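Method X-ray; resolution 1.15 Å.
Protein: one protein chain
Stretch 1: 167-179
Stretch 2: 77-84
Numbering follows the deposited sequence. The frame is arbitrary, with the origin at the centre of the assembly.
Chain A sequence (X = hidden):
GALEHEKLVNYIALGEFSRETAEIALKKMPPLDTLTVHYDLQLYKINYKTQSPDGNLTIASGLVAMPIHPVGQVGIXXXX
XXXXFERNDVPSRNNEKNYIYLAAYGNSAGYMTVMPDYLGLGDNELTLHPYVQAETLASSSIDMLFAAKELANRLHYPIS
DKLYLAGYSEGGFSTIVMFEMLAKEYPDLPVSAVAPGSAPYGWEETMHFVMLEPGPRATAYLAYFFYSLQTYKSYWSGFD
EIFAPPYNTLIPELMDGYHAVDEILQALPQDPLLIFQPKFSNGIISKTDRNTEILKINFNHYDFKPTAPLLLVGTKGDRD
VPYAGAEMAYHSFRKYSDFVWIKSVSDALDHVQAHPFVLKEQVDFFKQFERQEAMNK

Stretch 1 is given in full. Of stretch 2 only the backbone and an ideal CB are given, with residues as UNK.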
ATOM      1  N   GLY A 167       3.366   4.540  -1.340  1.00  7.04           N
ATOM      2  CA  GLY A 167       2.755   3.676  -0.358  1.00  6.63           C
ATOM      3  C   GLY A 167       3.826   3.087   0.516  1.00  6.92           C
ATOM      4  O   GLY A 167       5.012   3.308   0.267  1.00  8.09           O
ATOM      5  N   TYR A 168       3.429   2.291   1.513  1.00  6.54           N
ATOM      6  CA  TYR A 168       4.409   1.668   2.421  1.00  6.45           C
ATOM      7  C   TYR A 168       4.025   0.223   2.623  1.00  7.18           C
ATOM      8  O   TYR A 168       2.861  -0.106   2.815  1.00  7.25           O
ATOM      9  CB  TYR A 168       4.437   2.393   3.772  1.00  7.26           C
ATOM     10  CG  TYR A 168       5.706   2.126   4.566  1.00  7.36           C
ATOM     11  CD1 TYR A 168       6.886   2.754   4.209  1.00  8.12           C
ATOM     12  CD2 TYR A 168       5.750   1.237   5.642  1.00  7.59           C
ATOM     13  CE1 TYR A 168       8.070   2.517   4.913  1.00  8.03           C
ATOM     14  CE2 TYR A 168       6.918   0.981   6.332  1.00  7.71           C
ATOM     15  CZ  TYR A 168       8.076   1.636   5.959  1.00  7.91           C
ATOM     16  OH  TYR A 168       9.267   1.384   6.580  1.00  9.57           O
ATOM     17  N   SER A 169       5.036  -0.638   2.656  1.00  6.96           N
ATOM     18  CA  SER A 169       4.880  -2.046   3.057  1.00  7.79           C
ATOM     19  C   SER A 169       3.960  -2.737   2.044  1.00  7.37           C
ATOM     20  O   SER A 169       4.288  -2.712   0.848  1.00  7.97           O
ATOM     21  CB  SER A 169       4.463  -2.108   4.529  1.00  9.13           C
ATOM     22  OG  SER A 169       4.662  -3.387   5.090  1.00 11.08           O
ATOM     23  N   GLU A 170       2.846  -3.348   2.451  1.00  7.70           N
ATOM     24  CA  GLU A 170       1.895  -3.866   1.455  1.00  7.37           C
ATOM     25  C   GLU A 170       1.607  -2.794   0.398  1.00  7.35           C
ATOM     26  O   GLU A 170       1.461  -3.103  -0.782  1.00  7.54           O
ATOM     27  CB  GLU A 170       0.564  -4.298   2.099  1.00  7.58           C
ATOM     28  CG  GLU A 170      -0.395  -4.893   1.086  1.00  8.16           C
ATOM     29  CD  GLU A 170      -1.785  -5.161   1.587  1.00  7.76           C
ATOM     30  OE1 GLU A 170      -2.157  -4.698   2.673  1.00  7.25           O
ATOM     31  OE2 GLU A 170      -2.521  -5.881   0.843  1.00  7.13           O
ATOM     32  N   GLY A 171       1.494  -1.552   0.836  1.00  6.91           N
ATOM     33  CA  GLY A 171       1.231  -0.446  -0.063  1.00  7.37           C
ATOM     34  C   GLY A 171       2.337  -0.060  -1.003  1.00  6.48           C
ATOM     35  O   GLY A 171       2.067   0.552  -2.029  1.00  7.15           O
ATOM     36  N   GLY A 172       3.565  -0.423  -0.645  1.00  6.66           N
ATOM     37  CA  GLY A 172       4.653  -0.288  -1.613  1.00  7.41           C
ATOM     38  C   GLY A 172       4.450  -1.242  -2.772  1.00  7.57           C
ATOM     39  O   GLY A 172       4.658  -0.886  -3.928  1.00  8.08           O
ATOM     40  N   PHE A 173       4.059  -2.473  -2.449  1.00  7.11           N
ATOM     41  CA  PHE A 173       3.677  -3.443  -3.471  1.00  7.62           C
ATOM     42  C   PHE A 173       2.474  -2.939  -4.280  1.00  7.05           C
ATOM     43  O   PHE A 173       2.493  -2.969  -5.504  1.00  7.85           O
ATOM     44  CB  PHE A 173       3.428  -4.785  -2.778  1.00  8.28           C
ATOM     45  CG  PHE A 173       2.999  -5.910  -3.686  1.00  7.94           C
ATOM     46  CD1 PHE A 173       1.674  -6.141  -3.986  1.00  8.76           C
ATOM     47  CD2 PHE A 173       3.942  -6.779  -4.197  1.00 10.75           C
ATOM     48  CE1 PHE A 173       1.293  -7.203  -4.780  1.00  8.51           C
ATOM     49  CE2 PHE A 173       3.562  -7.851  -4.976  1.00 12.70           C
ATOM     50  CZ  PHE A 173       2.251  -8.055  -5.293  1.00  9.93           C
ATOM     51  N   SER A 174       1.444  -2.449  -3.606  1.00  7.23           N
ATOM     52  CA  SER A 174       0.282  -1.915  -4.319  1.00  7.39           C
ATOM     53  C   SER A 174       0.688  -0.812  -5.283  1.00  6.88           C
ATOM     54  O   SER A 174       0.158  -0.722  -6.384  1.00  8.01           O
ATOM     55  CB  SER A 174      -0.703  -1.335  -3.318  1.00  7.58           C
ATOM     56  OG  SER A 174      -1.130  -2.305  -2.389  1.00  8.65           O
ATOM     57  N   THR A 175       1.598   0.056  -4.848  1.00  7.50           N
ATOM     58  CA  THR A 175       2.052   1.163  -5.665  1.00  7.05           C
ATOM     59  C   THR A 175       2.737   0.669  -6.941  1.00  8.15           C
ATOM     60  O   THR A 175       2.470   1.176  -8.049  1.00  8.78           O
ATOM     61  CB  THR A 175       2.993   2.064  -4.849  1.00  7.42           C
ATOM     62  OG1 THR A 175       2.267   2.662  -3.785  1.00  8.13           O
ATOM     63  CG2 THR A 175       3.625   3.168  -5.693  1.00  9.96           C
ATOM     64  N   ILE A 176       3.617  -0.320  -6.806  1.00  8.59           N
ATOM     65  CA  ILE A 176       4.312  -0.875  -7.967  1.00  8.81           C
ATOM     66  C   ILE A 176       3.331  -1.531  -8.945  1.00  8.61           C
ATOM     67  O   ILE A 176       3.419  -1.301 -10.156  1.00  9.59           O
ATOM     68  CB  ILE A 176       5.390  -1.865  -7.521  1.00 10.22           C
ATOM     69  CG1 ILE A 176       6.600  -1.140  -6.935  1.00 13.16           C
ATOM     70  CG2 ILE A 176       5.811  -2.821  -8.670  1.00 14.65           C
ATOM     71  CD1 ILE A 176       7.501  -0.462  -8.053  1.00 17.00           C
ATOM     72  N   VAL A 177       2.382  -2.322  -8.443  1.00  8.36           N
ATOM     73  CA  VAL A 177       1.441  -2.997  -9.344  1.00  8.48           C
ATOM     74  C   VAL A 177       0.434  -2.015  -9.967  1.00  8.93           C
ATOM     75  O   VAL A 177       0.048  -2.164 -11.137  1.00  9.85           O
ATOM     76  CB  VAL A 177       0.775  -4.247  -8.704  1.00  8.92           C
ATOM     77  CG1 VAL A 177       1.861  -5.260  -8.334  1.00 10.73           C
ATOM     78  CG2 VAL A 177      -0.124  -3.894  -7.512  1.00  9.05           C
HETATM   79  N   MSE A 178       0.062  -0.976  -9.223  1.00  8.13           N
HETATM   80  CA  MSE A 178      -0.751   0.111  -9.763  1.00  8.34           C
HETATM   81  C   MSE A 178       0.001   0.805 -10.911  1.00  9.35           C
HETATM   82  O   MSE A 178      -0.577   1.070 -11.965  1.00  9.87           O
HETATM   83  CB  MSE A 178      -1.035   1.110  -8.642  1.00  9.01           C
HETATM   84  CG  MSE A 178      -1.814   2.325  -9.093  1.00 10.87           C
HETATM   85 SE   MSE A 178      -2.008   3.568  -7.637  0.75  8.31          SE
HETATM   86  CE  MSE A 178      -3.265   4.713  -8.537  1.00 11.53           C
ATOM     87  N   PHE A 179       1.255   1.140 -10.673  1.00  9.12           N
ATOM     88  CA  PHE A 179       2.109   1.780 -11.692  1.00  9.48           C
ATOM     89  C   PHE A 179       2.193   0.934 -12.972  1.00  9.94           C
ATOM     90  O   PHE A 179       1.983   1.430 -14.086  1.00 11.01           O
ATOM     91  CB  PHE A 179       3.469   1.965 -11.056  1.00  9.49           C
ATOM     92  CG  PHE A 179       4.510   2.706 -11.884  1.00  9.43           C
ATOM     93  CD1 PHE A 179       4.209   3.648 -12.866  1.00 10.30           C
ATOM     94  CD2 PHE A 179       5.837   2.465 -11.592  1.00  9.94           C
ATOM     95  CE1 PHE A 179       5.235   4.332 -13.524  1.00 11.06           C
ATOM     96  CE2 PHE A 179       6.853   3.165 -12.221  1.00 10.92           C
ATOM     97  CZ  PHE A 179       6.540   4.086 -13.197  1.00 11.08           C
ATOM     98  N   UNK A  77      -1.819  12.962  -5.325  1.00  7.64           N
ATOM     99  CA  UNK A  77      -0.995  11.868  -4.826  1.00  7.20           C
ATOM    100  C   UNK A  77      -1.925  10.734  -4.406  1.00  7.67           C
ATOM    101  O   UNK A  77      -2.887  10.954  -3.657  1.00  7.74           O
ATOM    102  CB  UNK A  77      -0.110  12.320  -3.663  1.00  7.20           C
ATOM    103  N   UNK A  78      -1.675   9.542  -4.955  1.00  7.53           N
ATOM    104  CA  UNK A  78      -2.409   8.342  -4.568  1.00  6.80           C
ATOM    105  C   UNK A  78      -1.505   7.596  -3.610  1.00  7.03           C
ATOM    106  O   UNK A  78      -0.426   7.161  -4.005  1.00  7.38           O
ATOM    107  CB  UNK A  78      -2.798   7.482  -5.772  1.00  6.80           C
ATOM    108  N   UNK A  79      -1.948   7.453  -2.368  1.00  7.21           N
ATOM    109  CA  UNK A  79      -1.191   6.827  -1.319  1.00  6.46           C
ATOM    110  C   UNK A  79      -1.863   5.502  -0.911  1.00  6.83           C
ATOM    111  O   UNK A  79      -3.009   5.511  -0.456  1.00  7.43           O
ATOM    112  CB  UNK A  79      -1.060   7.772  -0.123  1.00  6.46           C
ATOM    113  N   UNK A  80      -1.086   4.426  -1.022  1.00  6.39           N
ATOM    114  CA  UNK A  80      -1.535   3.062  -0.763  1.00  6.02           C
ATOM    115  C   UNK A  80      -0.990   2.599   0.589  1.00  6.71           C
ATOM    116  O   UNK A  80       0.220   2.451   0.786  1.00  6.81           O
ATOM    117  CB  UNK A  80      -1.088   2.118  -1.881  1.00  6.02           C
ATOM    118  N   UNK A  81      -1.894   2.348   1.521  1.00  6.28           N
ATOM    119  CA  UNK A  81      -1.532   2.022   2.899  1.00  6.02           C
ATOM    120  C   UNK A  81      -0.916   0.640   3.075  1.00  6.32           C
ATOM    121  O   UNK A  81      -1.063  -0.245   2.230  1.00  7.17           O
ATOM    122  CB  UNK A  81      -2.773   2.130   3.788  1.00  6.02           C
ATOM    123  N   UNK A  82      -0.272   0.451   4.219  1.00  6.53           N
ATOM    124  CA  UNK A  82       0.337  -0.820   4.557  1.00  7.23           C
ATOM    125  C   UNK A  82      -0.638  -1.838   5.128  1.00  7.28           C
ATOM    126  O   UNK A  82      -1.849  -1.677   5.060  1.00  7.41           O
ATOM    127  CB  UNK A  82       1.471  -0.589   5.558  1.00  7.23           C
ATOM    128  N   UNK A  83      -0.118  -2.914   5.668  1.00  6.81           N
ATOM    129  CA  UNK A  83      -0.973  -4.032   6.105  1.00  6.48           C
ATOM    130  C   UNK A  83      -1.908  -3.573   7.204  1.00  6.74           C
ATOM    131  O   UNK A  83      -1.463  -3.024   8.218  1.00  7.19           O
ATOM    132  CB  UNK A  83      -0.129  -5.212   6.592  1.00  6.48           C
ATOM    133  N   UNK A  84      -3.195  -3.834   7.001  1.00  6.65           N
ATOM    134  CA  UNK A  84      -4.198  -3.608   8.011  1.00  6.81           C
ATOM    135  C   UNK A  84      -4.991  -4.888   8.183  1.00  7.21           C
ATOM    136  O   UNK A  84      -5.497  -5.449   7.213  1.00  8.22           O
ATOM    137  CB  UNK A  84      -5.106  -2.433   7.643  1.00  6.81           C
TER

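Position 77 has extended angles (phi/psi -117/126), and its ideal CB finds no atom of stretch 1 within 5.5 Å. Stretch 1 sets no requirement, and a beta-branched residue would suit the strand. It is Ile 77, which makes no contact across the stretches.

At position 78 the CA-to-CB bond points toward the helix, and the ideal CB lies 3.9 Å from Met 178 CE. A small side chain, apolar or hydroxylic, would fit beside this methyl. The deposited residue is Ser 78: its OG packs 3.5 Å from Met 178 CE, and its backbone and hydroxyl both engage the side chain at position 80.

Position 79 points away, its ideal CB having no neighbour of stretch 1 within 5.5 Å. Only a long side chain could turn back toward Gly 167, where a CA hydrogen faces it; an aromatic or a long aliphatic chain would serve. Tyr 79 does so: Gly 167 CA sits over one ring face, 4.0 Å from the centroid and 26° off the ring normal, a CH-pi contact. Its OH reaches 3.4 Å from Tyr 168 CB.

Position 80 is the most constrained. Its ideal CB is 3.5 Å from Gly 171 O, 3.8 Å from Ser 174 CB and 3.9 Å from Thr 175 OG1. Because Thr 175 OG1 donates to Gly 171 O (2.8 Å), it can best accept, so a neutral donor such as an amide is favoured, although a medium apolar side chain could also pack here. Gln 80 donates from NE2 to Thr 175 OG1 (3.1 Å, 167°) and to Ser 78 O (3.0 Å), while its OE1 accepts from Ser 78 OG (2.7 Å). Its backbone O accepts from Tyr 168 N (3.3 Å) beside the parallel bridge to Gly 167.

Position 81 points away, so many side chains are possible. It is His 81, whose ND1 donates to the backbone O of position 82 (2.6 Å).

At position 82 an ideal CB would be only 3.1 Å from Tyr 168 O, which favours glycine, or alanine at a tight fit. Gly 82 is deposited, its CA 3.1 Å from Tyr 168 O.

Position 83 points sideways, its ideal CB 4.4 Å from Glu 170 OE1; small polar or basic residues suit. Thr 83 places OG1 3.8 Å from Glu 170 CB, and water 1 links its N (2.9 Å) to Ser 169 OG (2.6 Å).

At position 84 the ideal CB finds no atom of stretch 1 within 5.5 Å, so almost any side chain would be tolerated. Arg 84 connects through its N to water 2 (2.9 Å), which donates to Glu 170 OE1 (2.8 Å).

Stretch 2, residues 77-84: ISYQHGTR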
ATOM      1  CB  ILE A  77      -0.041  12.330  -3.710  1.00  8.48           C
ATOM      2  CG1 ILE A  77       1.006  11.255  -3.345  1.00  9.29           C
ATOM      3  CG2 ILE A  77      -0.771  12.866  -2.487  1.00  9.60           C
ATOM      4  CD1 ILE A  77       0.596  10.271  -2.296  1.00 10.89           C
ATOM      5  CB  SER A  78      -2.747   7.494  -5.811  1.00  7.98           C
ATOM      6  OG  SER A  78      -3.517   6.356  -5.496  1.00  9.12           O
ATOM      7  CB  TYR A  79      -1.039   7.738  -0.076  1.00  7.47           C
ATOM      8  CG  TYR A  79      -0.122   7.098   0.928  1.00  7.76           C
ATOM      9  CD1 TYR A  79      -0.612   6.219   1.899  1.00  8.19           C
ATOM     10  CD2 TYR A  79       1.241   7.280   0.838  1.00  9.31           C
ATOM     11  CE1 TYR A  79       0.242   5.597   2.779  1.00  9.18           C
ATOM     12  CE2 TYR A  79       2.124   6.632   1.681  1.00  9.00           C
ATOM     13  CZ  TYR A  79       1.622   5.783   2.646  1.00  8.43           C
ATOM     14  OH  TYR A  79       2.492   5.139   3.501  1.00 10.52           O
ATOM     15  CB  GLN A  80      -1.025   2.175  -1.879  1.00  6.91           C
ATOM     16  CG  GLN A  80      -1.741   2.329  -3.207  1.00  7.70           C
ATOM     17  CD  GLN A  80      -1.645   3.710  -3.808  1.00  8.10           C
ATOM     18  OE1 GLN A  80      -2.659   4.390  -3.913  1.00  8.69           O
ATOM     19  NE2 GLN A  80      -0.446   4.120  -4.232  1.00  8.39           N
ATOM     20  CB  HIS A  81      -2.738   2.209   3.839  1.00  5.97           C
ATOM     21  CG  HIS A  81      -3.827   1.196   3.661  1.00  5.86           C
ATOM     22  ND1 HIS A  81      -3.717  -0.097   4.135  1.00  6.70           N
ATOM     23  CD2 HIS A  81      -5.082   1.311   3.175  1.00  6.19           C
ATOM     24  CE1 HIS A  81      -4.834  -0.756   3.878  1.00  6.98           C
ATOM     25  NE2 HIS A  81      -5.692   0.084   3.319  1.00  6.48           N
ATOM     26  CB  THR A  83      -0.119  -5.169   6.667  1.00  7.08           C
ATOM     27  OG1 THR A  83       0.777  -5.639   5.674  1.00  8.23           O
ATOM     28  CG2 THR A  83      -0.978  -6.320   7.184  1.00  7.91           C
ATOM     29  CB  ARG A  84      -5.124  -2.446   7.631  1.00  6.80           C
ATOM     30  CG  ARG A  84      -4.375  -1.150   7.377  1.00  7.34           C
ATOM     31  CD  ARG A  84      -3.742  -0.537   8.605  1.00  8.30           C
ATOM     32  NE  ARG A  84      -2.825   0.570   8.252  1.00 10.68           N
ATOM     33  CZ  ARG A  84      -3.180   1.785   7.846  1.00 10.81           C
ATOM     34  NH1 ARG A  84      -4.444   2.156   7.726  1.00 12.22           N
ATOM     35  NH2 ARG A  84      -2.226   2.661   7.528  1.00 13.60           N
TER
HETATM   36  O   HOH W   1       2.539  -3.704   6.494  1.00 17.32           O
HETATM   37  O   HOH W   2      -4.307  -4.100   4.313  1.00  7.92           O
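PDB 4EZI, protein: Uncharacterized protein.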